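Local coordinates for putative metal-dependent hydrolase (Bacillus subtilis, PDB 6KNS), which probably works as a zinc-dependent hydrolase of the metallo-beta-lactamase superfamily, perhaps an endoribonuclease that processes tRNA 3' ends, at residues A[18-21]-A[22-25]; A[48-52]-A[53-57]; A[71-74]-A[75-78]. All coordinates share one frame; numbering follows the deposited sequence.

Interaction 1 of 3, residues A[18-21]-A[22-25]; sequences FPAA and NEAT
From A20 to E23 the chain reverses through a type II beta turn, closed by E23 N donating to A20 O at 3.0 Å with an N-H...O angle of 156°, and the arms 18-21 and 22-25 run nearly antiparallel, their end-to-end directions 162° apart. N22 takes the third position of the turn with a positive phi of 63°, the left-handed backbone that asparagine tolerates better than most residues. Its own side chain leads away from the other arm.

E23 lies back against the corner instead. Its chain bends at the second torsion, and CG comes within 3.4 Å of A21 O, while the same carbon sits 4.1 Å from A20 CB. Farther down the arms P19 carries the contact between them: its CB rests 3.5 Å from E23 O, and its CD is 3.8 Å from T25 CG2.

The whole reversal belongs to the loop that joins strands 7-13 and 27-32 of the metallo-beta-lactamase fold, and T25 at its end approaches the metal centre, with its side chain about 7 Å from a bound zinc ion. The two branches of T25 do different work. The methyl CG2, anti to the carbonyl carbon of T25, turns to the first arm and lies 3.4 Å from P19 N, over the F18-P19 peptide. The hydroxyl OG1 is held by D69 O and S43 N, and D69 is itself a zinc ligand.

At the far end F18 points away from 22-25 and stacks its ring on H220. On the dimer side, E23 O, the carbonyl lying next to P19 CB, is hydrogen-bonded to S47 OG of the second subunit.

Interaction 2 of 3, residues A[48-52]-A[53-57]; sequences KLFGY and VPAEK. With CA (calcium ion), chain F.
L49 O is gripped by two backbone donors as the chain leaves helix 45-49: V53 N at 2.9 Å, with an N-H...O angle of 153°, and Y52 N at 2.8 Å. A weaker polar contact runs the other way, F50 CA pointing its hydrogen almost straight at V53 O, 3.3 Å away with 173° at the hydrogen. That carbonyl also lies at the edge of the F50 ring, near its plane and 3.3 Å from F50 CD1.

The apolar part is carried by the same ring. With CG anti to its carbonyl carbon (chi1 -66°), the F50 ring is brought toward A55, and CE1 and CZ both come to 3.7 Å from A55 CB, the methyl approaching the CE1-CZ side of the ring obliquely. L49 CG lies 3.7 Å from V53 CG1, the two side chains crossing at a slant.

Metal coordination occupies the far end. The 3-10 turn closed by K57 N on P54 O presents K57 O to the calcium ion at 2.7 Å; D34 O, D59 OD2 and a water at 2.5 Å are the other ligands.

On its inner side the stretch lies on the sheet: L49 and Y52 pack on I12 of strand 7-13, and these two with V53 on L29 of strand 27-32. F50 meets P19 of the second subunit, while the chain runs on from the calcium site into strand 60-62.

Interaction 3 of 3, residues A[71-74]-A[75-78]; sequences IADI and GPLQ
D73 and P76 meet with their side chains at about a right angle, the carboxylate oxygen OD1 of D73 coming to 3.6 Å from CG of the proline ring. The ring also lies over the D73 backbone, its CD 3.4 Å from D73 O. I74 and Q78, one turn apart, cross obliquely. I74 CG2, anti to its own backbone N, faces Q78 NE2 at 3.9 Å, while Q78 CG passes 3.3 Å from I74 O before the extended chain carries the amide onward to K108 O and T115 OG1. L77 points its CB back at the preceding turn, equally near D73 O and I74 O, 3.4 Å from each.

This is the start of helix 74-86, just beyond the zinc-binding residues D69 and H70. A type I beta turn from I71 to I74 leads in, and D73 stands at the N-cap. The first i to i+4 bonds follow, L77 N to D73 O and Q78 N to I74 O, each 2.9 Å long. P76 has no N-H to offer, which costs nothing in the first turn of a helix. G75 N is satisfied by a water at 3.0 Å that in turn donates to A72 O.

The D73 carboxylate makes no capping bond; its OD2 accepts from L46 N, and OD1 is hydrogen-bonded to S43 OG of the second subunit. Sitting beside the amino end of a helix, it would probably be stabilised as a carboxylate while spending its oxygens on tertiary and dimer contacts, with the backbone and a water left to finish the helix end.

The three contacts follow one another along the chain and all lie in connections between strands of the sheet that runs from strand 115-119 to strand 247-249: interaction 1 between strands 7-13 and 27-32, interaction 2 between 35-39 and 60-62, interaction 3 at the start of helix 74-86 after strand 60-62. Their centres lie 14 to 18 Å apart. Interactions 1 and 2 touch directly, K48 NZ reaching N22 O at 2.8 Å, a probable hydrogen bond; interaction 3 stays about 5 Å, nearest atoms, from interaction 2. Interactions 1 and 3 both lie close to the zinc ligands D69 and H70, interaction 2 ends at calcium, so loops and a helix start near the metal sites also border the dimer interface.

Interaction 1 of 3, residues A[18-21]-A[22-25]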
ATOM      1  N   PHE A  18       0.088  -0.594 -10.367  1.00 18.51           N
ATOM      2  CA  PHE A  18       0.291  -1.537  -9.269  1.00 18.25           C
ATOM      3  C   PHE A  18       1.801  -1.831  -9.218  1.00 17.29           C
ATOM      4  O   PHE A  18       2.498  -1.628 -10.181  1.00 17.89           O
ATOM      5  CB  PHE A  18      -0.481  -2.838  -9.517  1.00 18.25           C
ATOM      6  CG  PHE A  18      -0.005  -3.608 -10.746  1.00 21.59           C
ATOM      7  CD1 PHE A  18      -0.487  -3.307 -11.997  1.00 24.08           C
ATOM      8  CD2 PHE A  18       0.906  -4.656 -10.644  1.00 24.15           C
ATOM      9  CE1 PHE A  18      -0.060  -4.015 -13.109  1.00 23.95           C
ATOM     10  CE2 PHE A  18       1.326  -5.362 -11.766  1.00 24.06           C
ATOM     11  CZ  PHE A  18       0.832  -5.041 -12.992  1.00 22.42           C
ATOM     12  N   PRO A  19       2.302  -2.282  -8.086  1.00 17.55           N
ATOM     13  CA  PRO A  19       3.746  -2.426  -7.959  1.00 18.26           C
ATOM     14  C   PRO A  19       4.247  -3.701  -8.624  1.00 18.94           C
ATOM     15  O   PRO A  19       3.617  -4.754  -8.512  1.00 19.34           O
ATOM     16  CB  PRO A  19       3.934  -2.531  -6.443  1.00 18.26           C
ATOM     17  CG  PRO A  19       2.658  -3.208  -6.000  1.00 18.74           C
ATOM     18  CD  PRO A  19       1.610  -2.545  -6.812  1.00 17.09           C
ATOM     19  N   ALA A  20       5.362  -3.599  -9.335  1.00 19.18           N
ATOM     20  CA  ALA A  20       6.175  -4.769  -9.641  1.00 19.32           C
ATOM     21  C   ALA A  20       6.674  -5.337  -8.305  1.00 19.30           C
ATOM     22  O   ALA A  20       6.640  -4.644  -7.264  1.00 19.51           O
ATOM     23  CB  ALA A  20       7.402  -4.367 -10.544  1.00 18.51           C
ATOM     24  N   ALA A  21       7.129  -6.583  -8.344  1.00 18.54           N
ATOM     25  CA  ALA A  21       7.710  -7.252  -7.200  1.00 19.02           C
ATOM     26  C   ALA A  21       8.784  -6.391  -6.492  1.00 18.45           C
ATOM     27  O   ALA A  21       9.747  -5.907  -7.096  1.00 18.26           O
ATOM     28  CB  ALA A  21       8.282  -8.652  -7.619  1.00 19.39           C
ATOM     29  N   ASN A  22       8.553  -6.160  -5.204  1.00 18.22           N
ATOM     30  CA  ASN A  22       9.463  -5.418  -4.330  1.00 18.81           C
ATOM     31  C   ASN A  22       9.662  -3.950  -4.742  1.00 18.70           C
ATOM     32  O   ASN A  22      10.592  -3.278  -4.268  1.00 17.67           O
ATOM     33  CB  ASN A  22      10.792  -6.147  -4.191  1.00 18.91           C
ATOM     34  CG  ASN A  22      10.623  -7.534  -3.557  1.00 21.63           C
ATOM     35  OD1 ASN A  22      10.081  -7.673  -2.455  1.00 22.48           O
ATOM     36  ND2 ASN A  22      11.056  -8.557  -4.265  1.00 19.23           N
ATOM     37  N   GLU A  23       8.756  -3.456  -5.583  1.00 17.87           N
ATOM     38  CA  GLU A  23       8.778  -2.052  -5.973  1.00 18.45           C
ATOM     39  C   GLU A  23       7.528  -1.332  -5.485  1.00 17.39           C
ATOM     40  O   GLU A  23       6.814  -1.834  -4.592  1.00 17.59           O
ATOM     41  CB  GLU A  23       8.922  -1.909  -7.478  1.00 18.68           C
ATOM     42  CG  GLU A  23      10.167  -2.631  -8.028  1.00 22.27           C
ATOM     43  CD  GLU A  23      11.501  -2.090  -7.475  1.00 27.26           C
ATOM     44  OE1 GLU A  23      11.574  -0.921  -7.000  1.00 27.87           O
ATOM     45  OE2 GLU A  23      12.480  -2.880  -7.503  1.00 29.11           O
ATOM     46  N   ALA A  24       7.316  -0.129  -6.020  1.00 16.59           N
ATOM     47  CA  ALA A  24       6.248   0.755  -5.565  1.00 16.62           C
ATOM     48  C   ALA A  24       5.564   1.483  -6.708  1.00 16.41           C
ATOM     49  O   ALA A  24       6.095   1.541  -7.830  1.00 17.08           O
ATOM     50  CB  ALA A  24       6.768   1.754  -4.497  1.00 15.45           C
ATOM     51  N   THR A  25       4.377   2.036  -6.443  1.00 16.80           N
ATOM     52  CA  THR A  25       3.711   2.910  -7.434  1.00 16.60           C
ATOM     53  C   THR A  25       3.962   4.371  -7.015  1.00 17.69           C
ATOM     54  O   THR A  25       4.796   4.614  -6.135  1.00 17.93           O
ATOM     55  CB  THR A  25       2.239   2.577  -7.644  1.00 16.83           C
ATOM     56  OG1 THR A  25       1.453   2.969  -6.512  1.00 16.45           O
ATOM     57  CG2 THR A  25       2.039   1.069  -7.886  1.00 14.45           C
TER

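Interaction 2 of 3, residues A[48-52]-A[53-57]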
ATOM      1  N   LYS A  48       8.611   2.264   1.642  1.00 19.91           N
ATOM      2  CA  LYS A  48       9.864   2.736   1.061  1.00 20.33           C
ATOM      3  C   LYS A  48      10.236   4.124   1.589  1.00 19.98           C
ATOM      4  O   LYS A  48      11.403   4.370   1.886  1.00 20.50           O
ATOM      5  CB  LYS A  48       9.790   2.710  -0.465  1.00 19.94           C
ATOM      6  CG  LYS A  48       9.681   1.271  -0.974  1.00 22.84           C
ATOM      7  CD  LYS A  48      10.294   1.079  -2.328  1.00 23.80           C
ATOM      8  CE  LYS A  48      10.087  -0.357  -2.844  1.00 23.86           C
ATOM      9  NZ  LYS A  48      11.046  -1.333  -2.305  1.00 19.31           N
ATOM     10  N   LEU A  49       9.247   5.001   1.721  1.00 19.31           N
ATOM     11  CA  LEU A  49       9.461   6.332   2.263  1.00 20.01           C
ATOM     12  C   LEU A  49      10.171   6.359   3.626  1.00 21.61           C
ATOM     13  O   LEU A  49      11.112   7.150   3.830  1.00 21.38           O
ATOM     14  CB  LEU A  49       8.164   7.108   2.366  1.00 19.50           C
ATOM     15  CG  LEU A  49       8.284   8.543   2.953  1.00 19.07           C
ATOM     16  CD1 LEU A  49       9.166   9.429   2.065  1.00 17.30           C
ATOM     17  CD2 LEU A  49       6.926   9.162   3.155  1.00 14.14           C
ATOM     18  N   PHE A  50       9.744   5.488   4.545  1.00 22.59           N
ATOM     19  CA  PHE A  50      10.277   5.520   5.919  1.00 23.43           C
ATOM     20  C   PHE A  50      11.735   5.132   6.023  1.00 24.33           C
ATOM     21  O   PHE A  50      12.334   5.260   7.075  1.00 25.14           O
ATOM     22  CB  PHE A  50       9.440   4.637   6.834  1.00 22.75           C
ATOM     23  CG  PHE A  50       8.026   5.128   7.022  1.00 23.15           C
ATOM     24  CD1 PHE A  50       7.699   6.461   6.814  1.00 22.59           C
ATOM     25  CD2 PHE A  50       7.045   4.277   7.478  1.00 23.96           C
ATOM     26  CE1 PHE A  50       6.457   6.933   7.016  1.00 22.47           C
ATOM     27  CE2 PHE A  50       5.748   4.750   7.679  1.00 23.00           C
ATOM     28  CZ  PHE A  50       5.462   6.079   7.469  1.00 23.76           C
ATOM     29  N   GLY A  51      12.287   4.616   4.941  1.00 24.42           N
ATOM     30  CA  GLY A  51      13.697   4.351   4.882  1.00 25.38           C
ATOM     31  C   GLY A  51      14.483   5.620   4.626  1.00 25.76           C
ATOM     32  O   GLY A  51      15.685   5.619   4.865  1.00 26.13           O
ATOM     33  N   TYR A  52      13.812   6.680   4.134  1.00 25.22           N
ATOM     34  CA  TYR A  52      14.421   7.997   3.939  1.00 25.45           C
ATOM     35  C   TYR A  52      13.989   8.999   5.008  1.00 26.35           C
ATOM     36  O   TYR A  52      14.775   9.809   5.436  1.00 27.24           O
ATOM     37  CB  TYR A  52      14.102   8.534   2.550  1.00 24.37           C
ATOM     38  CG  TYR A  52      14.513   7.594   1.437  1.00 24.37           C
ATOM     39  CD1 TYR A  52      15.783   7.669   0.862  1.00 27.08           C
ATOM     40  CD2 TYR A  52      13.643   6.641   0.953  1.00 24.16           C
ATOM     41  CE1 TYR A  52      16.176   6.795  -0.173  1.00 28.25           C
ATOM     42  CE2 TYR A  52      14.016   5.757  -0.072  1.00 26.14           C
ATOM     43  CZ  TYR A  52      15.282   5.843  -0.633  1.00 29.00           C
ATOM     44  OH  TYR A  52      15.644   4.981  -1.649  1.00 31.16           O
ATOM     45  N   VAL A  53      12.739   8.947   5.447  1.00 26.81           N
ATOM     46  CA  VAL A  53      12.188   9.984   6.330  1.00 27.54           C
ATOM     47  C   VAL A  53      11.073   9.383   7.185  1.00 27.21           C
ATOM     48  O   VAL A  53      10.190   8.692   6.665  1.00 25.80           O
ATOM     49  CB  VAL A  53      11.695  11.228   5.533  1.00 27.78           C
ATOM     50  CG1 VAL A  53      10.805  10.793   4.434  1.00 28.45           C
ATOM     51  CG2 VAL A  53      10.948  12.241   6.435  1.00 28.72           C
ATOM     52  N   PRO A  54      11.156   9.585   8.519  1.00 28.05           N
ATOM     53  CA  PRO A  54      10.130   9.022   9.389  1.00 29.30           C
ATOM     54  C   PRO A  54       8.877   9.845   9.276  1.00 29.32           C
ATOM     55  O   PRO A  54       8.947  11.060   8.933  1.00 30.62           O
ATOM     56  CB  PRO A  54      10.751   9.078  10.786  1.00 30.13           C
ATOM     57  CG  PRO A  54      11.782  10.183  10.708  1.00 30.77           C
ATOM     58  CD  PRO A  54      12.205  10.297   9.259  1.00 29.33           C
ATOM     59  N   ALA A  55       7.745   9.192   9.531  1.00 29.05           N
ATOM     60  CA  ALA A  55       6.426   9.808   9.412  1.00 28.67           C
ATOM     61  C   ALA A  55       6.318  11.160  10.101  1.00 29.72           C
ATOM     62  O   ALA A  55       5.795  12.121   9.529  1.00 29.28           O
ATOM     63  CB  ALA A  55       5.377   8.879   9.944  1.00 28.96           C
ATOM     64  N   GLU A  56       6.824  11.242  11.326  1.00 31.21           N
ATOM     65  CA  GLU A  56       6.734  12.487  12.122  1.00 32.12           C
ATOM     66  C   GLU A  56       7.554  13.684  11.549  1.00 32.00           C
ATOM     67  O   GLU A  56       7.306  14.839  11.884  1.00 33.04           O
ATOM     68  CB  GLU A  56       7.161  12.201  13.556  1.00 33.21           C
ATOM     69  CG  GLU A  56       8.697  11.921  13.726  1.00 37.53           C
ATOM     70  CD  GLU A  56       9.077  10.421  13.866  1.00 41.29           C
ATOM     71  OE1 GLU A  56       8.311   9.533  13.357  1.00 40.36           O
ATOM     72  OE2 GLU A  56      10.167  10.158  14.469  1.00 42.07           O
ATOM     73  N   LYS A  57       8.522  13.411  10.680  1.00 30.79           N
ATOM     74  CA  LYS A  57       9.288  14.474  10.045  1.00 30.22           C
ATOM     75  C   LYS A  57       8.714  14.864   8.678  1.00 28.10           C
ATOM     76  O   LYS A  57       9.212  15.746   8.031  1.00 28.19           O
ATOM     77  CB  LYS A  57      10.758  14.063   9.952  1.00 31.07           C
ATOM     78  CG  LYS A  57      11.504  14.279  11.275  1.00 34.30           C
ATOM     79  CD  LYS A  57      12.941  13.725  11.203  1.00 40.30           C
ATOM     80  CE  LYS A  57      13.664  13.704  12.586  1.00 43.98           C
ATOM     81  NZ  LYS A  57      14.680  12.597  12.691  1.00 43.24           N
TER
HETATM   82 CA    CA F 302      10.197  18.188   8.792  1.00 63.01          CA
HETATM   83  O   HOH W   1      11.396  16.819   7.020  1.00 35.22           O

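Interaction 3 of 3, residues A[71-74]-A[75-78]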
ATOM      1  N   ILE A  71      -2.866   6.934  -4.171  1.00 16.89           N
ATOM      2  CA  ILE A  71      -3.390   7.196  -2.812  1.00 16.52           C
ATOM      3  C   ILE A  71      -3.515   5.968  -1.910  1.00 17.84           C
ATOM      4  O   ILE A  71      -3.902   6.117  -0.723  1.00 17.72           O
ATOM      5  CB  ILE A  71      -4.772   7.837  -2.848  1.00 17.86           C
ATOM      6  CG1 ILE A  71      -5.833   6.822  -3.315  1.00 17.57           C
ATOM      7  CG2 ILE A  71      -4.771   9.084  -3.774  1.00 16.06           C
ATOM      8  CD1 ILE A  71      -7.236   7.383  -3.244  1.00 17.15           C
ATOM      9  N   ALA A  72      -3.114   4.783  -2.390  1.00 16.78           N
ATOM     10  CA  ALA A  72      -3.325   3.567  -1.617  1.00 16.77           C
ATOM     11  C   ALA A  72      -2.768   3.645  -0.213  1.00 16.06           C
ATOM     12  O   ALA A  72      -3.352   3.052   0.673  1.00 15.47           O
ATOM     13  CB  ALA A  72      -2.790   2.270  -2.359  1.00 14.98           C
ATOM     14  N   ASP A  73      -1.633   4.328  -0.013  1.00 16.46           N
ATOM     15  CA  ASP A  73      -1.032   4.402   1.313  1.00 17.02           C
ATOM     16  C   ASP A  73      -1.490   5.578   2.214  1.00 16.91           C
ATOM     17  O   ASP A  73      -0.954   5.755   3.320  1.00 16.81           O
ATOM     18  CB  ASP A  73       0.499   4.303   1.268  1.00 16.20           C
ATOM     19  CG  ASP A  73       1.029   2.864   1.438  1.00 17.89           C
ATOM     20  OD1 ASP A  73       0.258   1.924   1.823  1.00 15.75           O
ATOM     21  OD2 ASP A  73       2.264   2.694   1.186  1.00 14.36           O
ATOM     22  N   ILE A  74      -2.516   6.315   1.815  1.00 17.25           N
ATOM     23  CA  ILE A  74      -3.036   7.404   2.686  1.00 16.33           C
ATOM     24  C   ILE A  74      -3.633   6.895   4.014  1.00 17.37           C
ATOM     25  O   ILE A  74      -3.363   7.442   5.112  1.00 17.30           O
ATOM     26  CB  ILE A  74      -4.047   8.270   1.946  1.00 17.30           C
ATOM     27  CG1 ILE A  74      -3.324   9.046   0.824  1.00 17.82           C
ATOM     28  CG2 ILE A  74      -4.741   9.288   2.931  1.00 15.39           C
ATOM     29  CD1 ILE A  74      -2.438  10.127   1.413  1.00 17.99           C
ATOM     30  N   GLY A  75      -4.435   5.844   3.945  1.00 17.22           N
ATOM     31  CA  GLY A  75      -4.993   5.257   5.163  1.00 17.13           C
ATOM     32  C   GLY A  75      -3.917   4.843   6.140  1.00 17.91           C
ATOM     33  O   GLY A  75      -3.905   5.286   7.295  1.00 18.18           O
ATOM     34  N   PRO A  76      -2.990   3.993   5.689  1.00 17.72           N
ATOM     35  CA  PRO A  76      -1.887   3.629   6.554  1.00 17.75           C
ATOM     36  C   PRO A  76      -1.105   4.851   7.054  1.00 17.83           C
ATOM     37  O   PRO A  76      -0.635   4.850   8.183  1.00 17.24           O
ATOM     38  CB  PRO A  76      -1.029   2.723   5.677  1.00 17.65           C
ATOM     39  CG  PRO A  76      -2.000   2.137   4.678  1.00 17.42           C
ATOM     40  CD  PRO A  76      -2.980   3.255   4.409  1.00 17.41           C
ATOM     41  N   LEU A  77      -1.019   5.916   6.261  1.00 17.49           N
ATOM     42  CA  LEU A  77      -0.333   7.133   6.738  1.00 16.86           C
ATOM     43  C   LEU A  77      -1.095   7.785   7.886  1.00 17.39           C
ATOM     44  O   LEU A  77      -0.491   8.279   8.842  1.00 16.23           O
ATOM     45  CB  LEU A  77      -0.091   8.124   5.615  1.00 16.35           C
ATOM     46  CG  LEU A  77       0.557   9.435   6.015  1.00 17.64           C
ATOM     47  CD1 LEU A  77       1.915   9.221   6.726  1.00 18.41           C
ATOM     48  CD2 LEU A  77       0.682  10.291   4.768  1.00 20.10           C
ATOM     49  N   GLN A  78      -2.419   7.751   7.803  1.00 16.69           N
ATOM     50  CA  GLN A  78      -3.263   8.249   8.863  1.00 17.49           C
ATOM     51  C   GLN A  78      -3.100   7.435  10.122  1.00 18.59           C
ATOM     52  O   GLN A  78      -2.987   8.000  11.221  1.00 18.68           O
ATOM     53  CB  GLN A  78      -4.735   8.335   8.404  1.00 18.11           C
ATOM     54  CG  GLN A  78      -4.921   9.374   7.267  1.00 15.90           C
ATOM     55  CD  GLN A  78      -6.266   9.243   6.579  1.00 19.09           C
ATOM     56  OE1 GLN A  78      -6.843   8.163   6.544  1.00 17.96           O
ATOM     57  NE2 GLN A  78      -6.786  10.359   6.055  1.00 17.87           N
TER
HETATM   58  O   HOH W   2      -5.711   3.938   2.041  1.00 24.27           O